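Local coordinates for protein luciferase-like enzymeAMP-CoA-ligase (Zophobas atratus, PDB 4W8O) that probably activates carboxylic acids with ATP as an AMP-forming CoA ligase of the ANL superfamily, related to beetle luciferases, at residues 45-59 / 81-93. Residues are numbered along the deposited sequence; the frame is centred on the assembly and turned at random.
Sequences SETYSSVKTRSTRVA and LDNSIPLIASSYL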
loop_
_atom_site.group_PDB
_atom_site.type_symbol
_atom_site.label_atom_id
_atom_site.label_comp_id
_atom_site.label_asym_id
_atom_site.label_seq_id
_atom_site.Cartn_x
_atom_site.Cartn_y
_atom_site.Cartn_z
ATOM N N SER A 45 16.321 3.294 -13.863
ATOM C CA SER A 45 15.954 4.063 -12.686
ATOM C C SER A 45 15.478 5.452 -13.088
ATOM O O SER A 45 15.623 5.852 -14.237
ATOM C CB SER A 45 17.140 4.171 -11.729
ATOM O OG SER A 45 18.109 5.066 -12.229
ATOM N N GLU A 46 14.900 6.174 -12.134
ATOM C CA GLU A 46 14.434 7.531 -12.381
ATOM C C GLU A 46 14.497 8.354 -11.100
ATOM O O GLU A 46 14.183 7.856 -10.016
ATOM C CB GLU A 46 13.007 7.520 -12.937
ATOM C CG GLU A 46 12.536 8.883 -13.436
ATOM C CD GLU A 46 11.124 8.877 -14.006
ATOM O OE1 GLU A 46 10.427 7.839 -13.936
ATOM O OE2 GLU A 46 10.699 9.931 -14.525
ATOM N N THR A 47 14.900 9.615 -11.234
ATOM C CA THR A 47 15.019 10.506 -10.092
ATOM C C THR A 47 13.680 11.139 -9.748
ATOM O O THR A 47 12.752 11.134 -10.561
ATOM C CB THR A 47 16.017 11.637 -10.365
ATOM O OG1 THR A 47 15.588 12.384 -11.506
ATOM C CG2 THR A 47 17.394 11.074 -10.627
ATOM N N TYR A 48 13.596 11.689 -8.536
ATOM C CA TYR A 48 12.418 12.442 -8.102
ATOM C C TYR A 48 12.188 13.659 -8.985
ATOM O O TYR A 48 11.046 14.002 -9.293
ATOM C CB TYR A 48 12.546 12.880 -6.643
ATOM C CG TYR A 48 12.202 11.792 -5.656
ATOM C CD1 TYR A 48 10.877 11.524 -5.318
ATOM C CD2 TYR A 48 13.197 11.020 -5.065
ATOM C CE1 TYR A 48 10.552 10.522 -4.418
ATOM C CE2 TYR A 48 12.883 10.015 -4.165
ATOM C CZ TYR A 48 11.561 9.768 -3.843
ATOM O OH TYR A 48 11.252 8.773 -2.939
ATOM N N SER A 49 13.279 14.303 -9.389
ATOM C CA SER A 49 13.216 15.419 -10.320
ATOM C C SER A 49 12.513 15.035 -11.623
ATOM O O SER A 49 11.613 15.732 -12.085
ATOM C CB SER A 49 14.625 15.908 -10.647
ATOM O OG SER A 49 14.559 16.872 -11.670
ATOM N N SER A 50 12.955 13.933 -12.216
ATOM C CA SER A 50 12.386 13.449 -13.463
ATOM C C SER A 50 10.929 13.038 -13.288
ATOM O O SER A 50 10.100 13.302 -14.156
ATOM C CB SER A 50 13.199 12.267 -13.996
ATOM O OG SER A 50 12.638 11.757 -15.188
ATOM N N VAL A 51 10.618 12.392 -12.171
ATOM C CA VAL A 51 9.242 12.014 -11.875
ATOM C C VAL A 51 8.336 13.240 -11.750
ATOM O O VAL A 51 7.189 13.223 -12.231
ATOM C CB VAL A 51 9.160 11.159 -10.602
ATOM C CG1 VAL A 51 7.729 11.079 -10.076
ATOM C CG2 VAL A 51 9.699 9.765 -10.885
ATOM N N LYS A 52 8.851 14.294 -11.120
ATOM C CA LYS A 52 8.107 15.550 -10.990
ATOM C C LYS A 52 7.788 16.156 -12.354
ATOM O O LYS A 52 6.673 16.634 -12.582
ATOM C CB LYS A 52 8.885 16.564 -10.150
ATOM C CG LYS A 52 8.086 17.804 -9.767
ATOM C CD LYS A 52 8.826 18.629 -8.724
ATOM C CE LYS A 52 8.233 20.019 -8.597
ATOM N NZ LYS A 52 8.520 20.885 -9.774
ATOM N N THR A 53 8.768 16.123 -13.254
ATOM C CA THR A 53 8.608 16.696 -14.588
ATOM C C THR A 53 7.542 15.948 -15.390
ATOM O O THR A 53 6.652 16.569 -15.979
ATOM C CB THR A 53 9.944 16.685 -15.355
ATOM O OG1 THR A 53 10.896 17.471 -14.639
ATOM C CG2 THR A 53 9.790 17.250 -16.761
ATOM N N ARG A 54 7.628 14.623 -15.406
ATOM C CA ARG A 54 6.715 13.825 -16.215
ATOM C C ARG A 54 5.295 13.866 -15.651
ATOM O O ARG A 54 4.342 14.028 -16.407
ATOM C CB ARG A 54 7.215 12.389 -16.353
ATOM C CG ARG A 54 8.555 12.280 -17.078
ATOM C CD ARG A 54 8.737 10.917 -17.736
ATOM N NE ARG A 54 8.761 9.827 -16.758
ATOM C CZ ARG A 54 8.293 8.592 -16.960
ATOM N NH1 ARG A 54 7.720 8.248 -18.109
ATOM N NH2 ARG A 54 8.378 7.686 -15.988
ATOM N N SER A 55 5.163 13.758 -14.330
ATOM C CA SER A 55 3.854 13.803 -13.690
ATOM C C SER A 55 3.192 15.179 -13.842
ATOM O O SER A 55 1.980 15.259 -14.003
ATOM C CB SER A 55 3.954 13.418 -12.206
ATOM O OG SER A 55 4.807 14.298 -11.496
ATOM N N THR A 56 3.982 16.250 -13.779
ATOM C CA THR A 56 3.451 17.606 -13.977
ATOM C C THR A 56 2.857 17.728 -15.385
ATOM O O THR A 56 1.753 18.248 -15.559
ATOM C CB THR A 56 4.530 18.676 -13.729
ATOM O OG1 THR A 56 4.959 18.617 -12.359
ATOM C CG2 THR A 56 4.003 20.079 -14.034
ATOM N N ARG A 57 3.569 17.196 -16.376
ATOM C CA ARG A 57 3.106 17.230 -17.761
ATOM C C ARG A 57 1.846 16.406 -17.968
ATOM O O ARG A 57 0.919 16.854 -18.642
ATOM C CB ARG A 57 4.208 16.757 -18.708
ATOM C CG ARG A 57 5.328 17.761 -18.867
ATOM C CD ARG A 57 6.487 17.159 -19.626
ATOM N NE ARG A 57 7.624 18.063 -19.695
ATOM C CZ ARG A 57 8.785 17.754 -20.261
ATOM N NH1 ARG A 57 8.977 16.556 -20.800
ATOM N NH2 ARG A 57 9.765 18.647 -20.281
ATOM N N VAL A 58 1.802 15.214 -17.374
ATOM C CA VAL A 58 0.593 14.398 -17.419
ATOM C C VAL A 58 -0.584 15.132 -16.777
ATOM O O VAL A 58 -1.684 15.124 -17.329
ATOM C CB VAL A 58 0.803 13.019 -16.759
ATOM C CG1 VAL A 58 -0.508 12.257 -16.658
ATOM C CG2 VAL A 58 1.808 12.194 -17.553
ATOM N N ALA A 59 -0.349 15.767 -15.627
ATOM C CA ALA A 59 -1.395 16.510 -14.910
ATOM C C ALA A 59 -1.978 17.649 -15.742
ATOM O O ALA A 59 -3.201 17.819 -15.809
ATOM C CB ALA A 59 -0.857 17.061 -13.595
ATOM N N LEU A 81 8.225 1.715 -14.693
ATOM C CA LEU A 81 8.633 3.097 -14.442
ATOM C C LEU A 81 7.548 4.116 -14.813
ATOM O O LEU A 81 7.682 5.298 -14.490
ATOM C CB LEU A 81 9.934 3.426 -15.177
ATOM C CG LEU A 81 11.201 2.726 -14.678
ATOM C CD1 LEU A 81 12.356 3.161 -15.555
ATOM C CD2 LEU A 81 11.507 3.036 -13.221
ATOM N N ASP A 82 6.476 3.674 -15.475
ATOM C CA ASP A 82 5.411 4.592 -15.886
ATOM C C ASP A 82 4.097 4.461 -15.111
ATOM O O ASP A 82 3.314 5.416 -15.085
ATOM C CB ASP A 82 5.124 4.423 -17.377
ATOM C CG ASP A 82 6.318 4.777 -18.254
ATOM O OD1 ASP A 82 7.228 5.495 -17.802
ATOM O OD2 ASP A 82 6.349 4.323 -19.403
ATOM N N ASN A 83 3.838 3.310 -14.487
ATOM C CA ASN A 83 2.491 3.045 -13.986
ATOM C C ASN A 83 2.023 3.998 -12.881
ATOM O O ASN A 83 0.832 4.292 -12.793
ATOM C CB ASN A 83 2.309 1.583 -13.557
ATOM C CG ASN A 83 2.922 1.285 -12.214
ATOM O OD1 ASN A 83 4.127 1.408 -12.036
ATOM N ND2 ASN A 83 2.098 0.858 -11.262
ATOM N N SER A 84 2.950 4.491 -12.064
ATOM C CA SER A 84 2.590 5.442 -11.011
ATOM C C SER A 84 2.558 6.916 -11.474
ATOM O O SER A 84 2.018 7.773 -10.773
ATOM C CB SER A 84 3.510 5.277 -9.789
ATOM O OG SER A 84 4.822 5.719 -10.071
ATOM N N ILE A 85 3.112 7.221 -12.646
ATOM C CA ILE A 85 3.216 8.627 -13.092
ATOM C C ILE A 85 1.850 9.311 -13.232
ATOM O O ILE A 85 1.658 10.409 -12.705
ATOM C CB ILE A 85 4.019 8.768 -14.414
ATOM C CG1 ILE A 85 5.440 8.207 -14.259
ATOM C CG2 ILE A 85 4.073 10.221 -14.867
ATOM C CD1 ILE A 85 6.231 8.777 -13.095
ATOM N N PRO A 86 0.896 8.668 -13.940
ATOM C CA PRO A 86 -0.428 9.277 -14.069
ATOM C C PRO A 86 -1.277 9.223 -12.787
ATOM O O PRO A 86 -2.225 10.000 -12.644
ATOM C CB PRO A 86 -1.081 8.490 -15.215
ATOM C CG PRO A 86 -0.329 7.209 -15.311
ATOM C CD PRO A 86 1.017 7.402 -14.690
ATOM N N LEU A 87 -0.941 8.317 -11.873
ATOM C CA LEU A 87 -1.553 8.289 -10.546
ATOM C C LEU A 87 -1.133 9.519 -9.739
ATOM O O LEU A 87 -1.977 10.211 -9.145
ATOM C CB LEU A 87 -1.163 6.997 -9.816
ATOM C CG LEU A 87 -1.831 6.780 -8.458
ATOM C CD1 LEU A 87 -2.171 5.309 -8.259
ATOM C CD2 LEU A 87 -0.973 7.276 -7.309
ATOM N N ILE A 88 0.173 9.781 -9.730
ATOM C CA ILE A 88 0.748 10.964 -9.079
ATOM C C ILE A 88 0.153 12.225 -9.688
ATOM O O ILE A 88 -0.239 13.145 -8.971
ATOM C CB ILE A 88 2.289 10.990 -9.248
ATOM C CG1 ILE A 88 2.939 9.877 -8.419
ATOM C CG2 ILE A 88 2.870 12.340 -8.851
ATOM C CD1 ILE A 88 4.307 9.464 -8.921
ATOM N N ALA A 89 0.099 12.252 -11.022
ATOM C CA ALA A 89 -0.455 13.377 -11.771
ATOM C C ALA A 89 -1.916 13.634 -11.395
ATOM O O ALA A 89 -2.314 14.778 -11.122
ATOM C CB ALA A 89 -0.328 13.106 -13.268
ATOM N N SER A 90 -2.708 12.565 -11.370
ATOM C CA SER A 90 -4.119 12.648 -10.996
ATOM C C SER A 90 -4.284 13.166 -9.567
ATOM O O SER A 90 -5.177 13.974 -9.283
ATOM C CB SER A 90 -4.782 11.276 -11.135
ATOM O OG SER A 90 -4.853 10.884 -12.493
ATOM N N SER A 91 -3.415 12.702 -8.671
ATOM C CA SER A 91 -3.403 13.180 -7.294
ATOM C C SER A 91 -3.085 14.672 -7.187
ATOM O O SER A 91 -3.620 15.338 -6.313
ATOM C CB SER A 91 -2.428 12.363 -6.450
ATOM O OG SER A 91 -2.900 11.033 -6.324
ATOM N N TYR A 92 -2.231 15.195 -8.068
ATOM C CA TYR A 92 -1.954 16.647 -8.105
ATOM C C TYR A 92 -3.235 17.448 -8.314
ATOM O O TYR A 92 -3.376 18.553 -7.793
ATOM C CB TYR A 92 -0.979 17.037 -9.225
ATOM C CG TYR A 92 0.449 16.540 -9.115
ATOM C CD1 TYR A 92 0.997 16.138 -7.896
ATOM C CD2 TYR A 92 1.280 16.536 -10.238
ATOM C CE1 TYR A 92 2.313 15.708 -7.809
ATOM C CE2 TYR A 92 2.598 16.109 -10.163
ATOM C CZ TYR A 92 3.111 15.691 -8.949
ATOM O OH TYR A 92 4.416 15.265 -8.859
ATOM N N LEU A 93 -4.161 16.888 -9.084
ATOM C CA LEU A 93 -5.439 17.542 -9.370
ATOM C C LEU A 93 -6.513 17.251 -8.328
ATOM O O LEU A 93 -7.643 17.734 -8.447
ATOM C CB LEU A 93 -5.933 17.123 -10.752
ATOM C CG LEU A 93 -4.943 17.389 -11.883
ATOM C CD1 LEU A 93 -5.533 16.929 -13.203
ATOM C CD2 LEU A 93 -4.567 18.868 -11.948
#
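In the AMP-binding domain, helix 48-64 packs knobs-into-holes on helix 85-92, with Ser55, Ile85 and Tyr92 as knobs. The axes cross at -61°, 7.9 Å apart at their closest. Arg54 lies at the centre of a salt-bridge network that links the turn before helix 85-92 to Glu46 of strand 44-47. NH1 and NH2 of Arg54 meet Asp82 OD1 end-on, at 2.8 and 3.1 Å, with this oxygen in the guanidinium plane. Arg54 NE and NH2 grip the Glu46 carboxylate side-on, NE to OE2 and NH2 to OE1, both oxygens tilted somewhat from the guanidinium plane. A bend at chi3 (-63°) turns the guanidinium toward both acids, and Ile85 CG1 lies over one face, 3.4 Å from Arg54 NH2. A methionine here would probably leave Glu46 and Asp82 without the charge that holds them together. Ile85 fits among Val51, Arg54, Ser55 and Val58. Ser55 in turn sits among Ile85, Ile88, Ala89 and Tyr92. Tyr92 OH donates to Ser55 OG (2.8 Å), which itself donates to Val51 O. Val58 CG1 is packed tightly on Ala89 CB, at 3.5 Å. Beyond the pair, Phe25 of helix 20-30 meets the Tyr92 ring edge-to-face. Phe156 of helix 156-159 touches Arg54 and Pro86, and Phe75 of strand 72-76 lies against Pro86.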